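Local coordinates for thymidylate synthase ThyX (PDB 4P5B) that methylates UMP and dUMP at the uracil ring, as a flavin-dependent enzyme of the ThyX thymidylate synthase family, at the interface of chains A and B. Residues are numbered along the deposited sequence; one frame, centred on the assembly and turned at random. Chains: chain A/B, Thymidylate synthase ThyX.

The interface of chains A and B. Residues chain A 93-96, 99-100, 176-178; chain B 32-37.
B:Ser33 shows how one residue near a helix end can dock a subunit by its side chain and its backbone together. Its carbonyl O accepts the backbone N-H of A:Ser96 at 3.0 Å, on a lone pair in the carbonyl plane and nearly straight (161° at H). Its hydroxyl OG, anti to its own carbonyl carbon (chi1 -68°), gives a hydrogen bond back to A:Glu94 O at 3.1 Å, from well above that carbonyl's plane. The end of helix 23-35 is thus pinned to the end of strand 91-94 and the loop that follows it. On one flank B:Val32 slips past the ring of A:Tyr178 in the opposite direction, CB lying 3.9 Å from CE2, while its CG2 branch turns towards A:Val176. On the other, the methyl CG2 of B:Thr34 lies alongside A:Tyr99, 4.0 Å from CD2. A:Arg100 bends at chi3 (54°) and spreads one guanidinium face over the B:Ala35–B:Gly36 peptide. Within chain A, A:Glu95, itself in contact with B:Val32, helps hold that plane: NE and NH2 of A:Arg100 grip A:Glu95 OE1 side-on, each at 2.8 Å, NE meeting the anti lone pair; the salt bridge may temper the carboxylate's charge near B:Glu37. A:Ser96 OG accepts the A:Tyr99 N-H, bracing the loop. B:Ser33, A:Glu94 and A:Ser96 also belong to FAD sites, so this two-fold interface of the homotetramer likely couples assembly to the building of cofactor pockets shared between subunits.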
loop_
_atom_site.group_PDB
_atom_site.type_symbol
_atom_site.label_atom_id
_atom_site.label_comp_id
_atom_site.label_asym_id
_atom_site.label_seq_id
_atom_site.Cartn_x
_atom_site.Cartn_y
_atom_site.Cartn_z
ATOM N N ASN A 93 -2.833 9.163 13.137
ATOM C CA ASN A 93 -2.153 10.354 13.706
ATOM C C ASN A 93 -2.076 10.227 15.184
ATOM O O ASN A 93 -3.083 9.923 15.787
ATOM C CB ASN A 93 -2.840 11.634 13.296
ATOM C CG ASN A 93 -2.443 12.016 11.882
ATOM O OD1 ASN A 93 -1.373 12.600 11.663
ATOM N ND2 ASN A 93 -3.258 11.632 10.912
ATOM N N GLU A 94 -0.890 10.438 15.740
ATOM C CA GLU A 94 -0.548 10.078 17.122
ATOM C C GLU A 94 0.026 11.252 17.879
ATOM O O GLU A 94 0.725 12.069 17.294
ATOM C CB GLU A 94 0.554 8.973 17.115
ATOM C CG GLU A 94 0.670 8.348 18.484
ATOM C CD GLU A 94 1.783 7.293 18.593
ATOM O OE1 GLU A 94 2.317 6.789 17.575
ATOM O OE2 GLU A 94 2.107 6.929 19.736
ATOM N N GLU A 95 -0.256 11.335 19.183
ATOM C CA GLU A 95 0.327 12.327 20.053
ATOM C C GLU A 95 1.848 12.228 19.885
ATOM O O GLU A 95 2.392 11.112 19.792
ATOM C CB GLU A 95 -0.054 12.021 21.512
ATOM C CG GLU A 95 0.583 12.938 22.570
ATOM C CD GLU A 95 0.025 12.673 24.000
ATOM O OE1 GLU A 95 0.134 13.591 24.872
ATOM O OE2 GLU A 95 -0.527 11.545 24.234
ATOM N N SER A 96 2.527 13.371 19.856
ATOM C CA SER A 96 3.967 13.418 19.642
ATOM C C SER A 96 4.709 13.846 20.912
ATOM O O SER A 96 4.376 14.844 21.527
ATOM C CB SER A 96 4.293 14.391 18.509
ATOM O OG SER A 96 5.694 14.730 18.524
ATOM N N TYR A 99 6.785 17.192 20.230
ATOM C CA TYR A 99 6.119 18.442 20.419
ATOM C C TYR A 99 5.594 18.652 21.837
ATOM O O TYR A 99 5.554 19.766 22.342
ATOM C CB TYR A 99 4.882 18.481 19.517
ATOM C CG TYR A 99 5.198 18.790 18.113
ATOM C CD1 TYR A 99 5.377 17.747 17.176
ATOM C CD2 TYR A 99 5.271 20.130 17.673
ATOM C CE1 TYR A 99 5.654 17.995 15.812
ATOM C CE2 TYR A 99 5.543 20.423 16.287
ATOM C CZ TYR A 99 5.739 19.331 15.374
ATOM O OH TYR A 99 6.006 19.559 14.045
ATOM N N ARG A 100 5.130 17.595 22.478
ATOM C CA ARG A 100 4.408 17.776 23.748
ATOM C C ARG A 100 5.191 17.269 24.912
ATOM O O ARG A 100 5.963 16.307 24.791
ATOM C CB ARG A 100 3.098 16.995 23.740
ATOM C CG ARG A 100 2.024 17.796 23.186
ATOM C CD ARG A 100 0.791 16.966 22.950
ATOM N NE ARG A 100 0.314 16.225 24.100
ATOM C CZ ARG A 100 -0.391 16.723 25.108
ATOM N NH1 ARG A 100 -0.662 17.999 25.187
ATOM N NH2 ARG A 100 -0.813 15.928 26.058
ATOM N N VAL A 176 -1.973 8.419 22.521
ATOM C CA VAL A 176 -3.329 8.482 21.981
ATOM C C VAL A 176 -3.227 8.765 20.505
ATOM O O VAL A 176 -2.330 9.491 20.079
ATOM C CB VAL A 176 -4.237 9.569 22.703
ATOM C CG1 VAL A 176 -3.606 10.928 22.740
ATOM C CG2 VAL A 176 -5.661 9.663 22.002
ATOM N N LEU A 177 -4.145 8.243 19.721
ATOM C CA LEU A 177 -4.041 8.412 18.290
ATOM C C LEU A 177 -5.412 8.218 17.688
ATOM O O LEU A 177 -6.288 7.605 18.320
ATOM C CB LEU A 177 -3.075 7.334 17.656
ATOM C CG LEU A 177 -3.328 5.813 17.831
ATOM C CD1 LEU A 177 -4.501 5.431 17.099
ATOM C CD2 LEU A 177 -2.291 4.973 17.242
ATOM N N TYR A 178 -5.597 8.736 16.478
ATOM C CA TYR A 178 -6.691 8.408 15.598
ATOM C C TYR A 178 -6.184 7.321 14.644
ATOM O O TYR A 178 -5.023 7.355 14.190
ATOM C CB TYR A 178 -7.022 9.648 14.777
ATOM C CG TYR A 178 -7.796 10.669 15.561
ATOM C CD1 TYR A 178 -9.085 10.366 16.039
ATOM C CD2 TYR A 178 -7.237 11.891 15.888
ATOM C CE1 TYR A 178 -9.798 11.261 16.755
ATOM C CE2 TYR A 178 -7.934 12.815 16.638
ATOM C CZ TYR A 178 -9.226 12.481 17.072
ATOM O OH TYR A 178 -9.984 13.330 17.820
ATOM N N VAL B 32 -4.278 16.111 17.519
ATOM C CA VAL B 32 -3.857 15.042 18.404
ATOM C C VAL B 32 -2.343 15.024 18.662
ATOM O O VAL B 32 -1.911 14.687 19.746
ATOM C CB VAL B 32 -4.376 13.661 17.987
ATOM C CG1 VAL B 32 -3.543 13.058 16.816
ATOM C CG2 VAL B 32 -4.369 12.713 19.164
ATOM N N SER B 33 -1.549 15.454 17.683
ATOM C CA SER B 33 -0.098 15.454 17.826
ATOM C C SER B 33 0.371 16.398 18.869
ATOM O O SER B 33 1.274 16.068 19.633
ATOM C CB SER B 33 0.573 15.807 16.490
ATOM O OG SER B 33 0.306 14.704 15.624
ATOM N N THR B 34 -0.204 17.588 18.875
ATOM C CA THR B 34 0.294 18.627 19.708
ATOM C C THR B 34 -0.560 18.828 20.948
ATOM O O THR B 34 -0.055 19.371 21.942
ATOM C CB THR B 34 0.390 19.994 18.915
ATOM O OG1 THR B 34 -0.908 20.367 18.467
ATOM C CG2 THR B 34 1.315 19.849 17.685
ATOM N N ALA B 35 -1.819 18.377 20.923
ATOM C CA ALA B 35 -2.716 18.587 22.060
ATOM C C ALA B 35 -3.166 17.315 22.769
ATOM O O ALA B 35 -3.806 17.369 23.820
ATOM C CB ALA B 35 -3.950 19.419 21.636
ATOM N N GLY B 36 -2.850 16.166 22.218
ATOM C CA GLY B 36 -3.201 14.948 22.873
ATOM C C GLY B 36 -4.689 14.708 22.854
ATOM O O GLY B 36 -5.378 15.145 21.929
ATOM N N GLU B 37 -5.169 13.988 23.866
ATOM C CA GLU B 37 -6.587 13.605 24.031
ATOM C C GLU B 37 -7.574 14.754 23.802
ATOM O O GLU B 37 -8.643 14.588 23.175
ATOM C CB GLU B 37 -6.812 13.097 25.463
ATOM C CG GLU B 37 -6.018 11.888 25.814
ATOM C CD GLU B 37 -6.625 11.138 26.966
ATOM O OE1 GLU B 37 -7.567 11.730 27.599
ATOM O OE2 GLU B 37 -6.178 9.978 27.219
#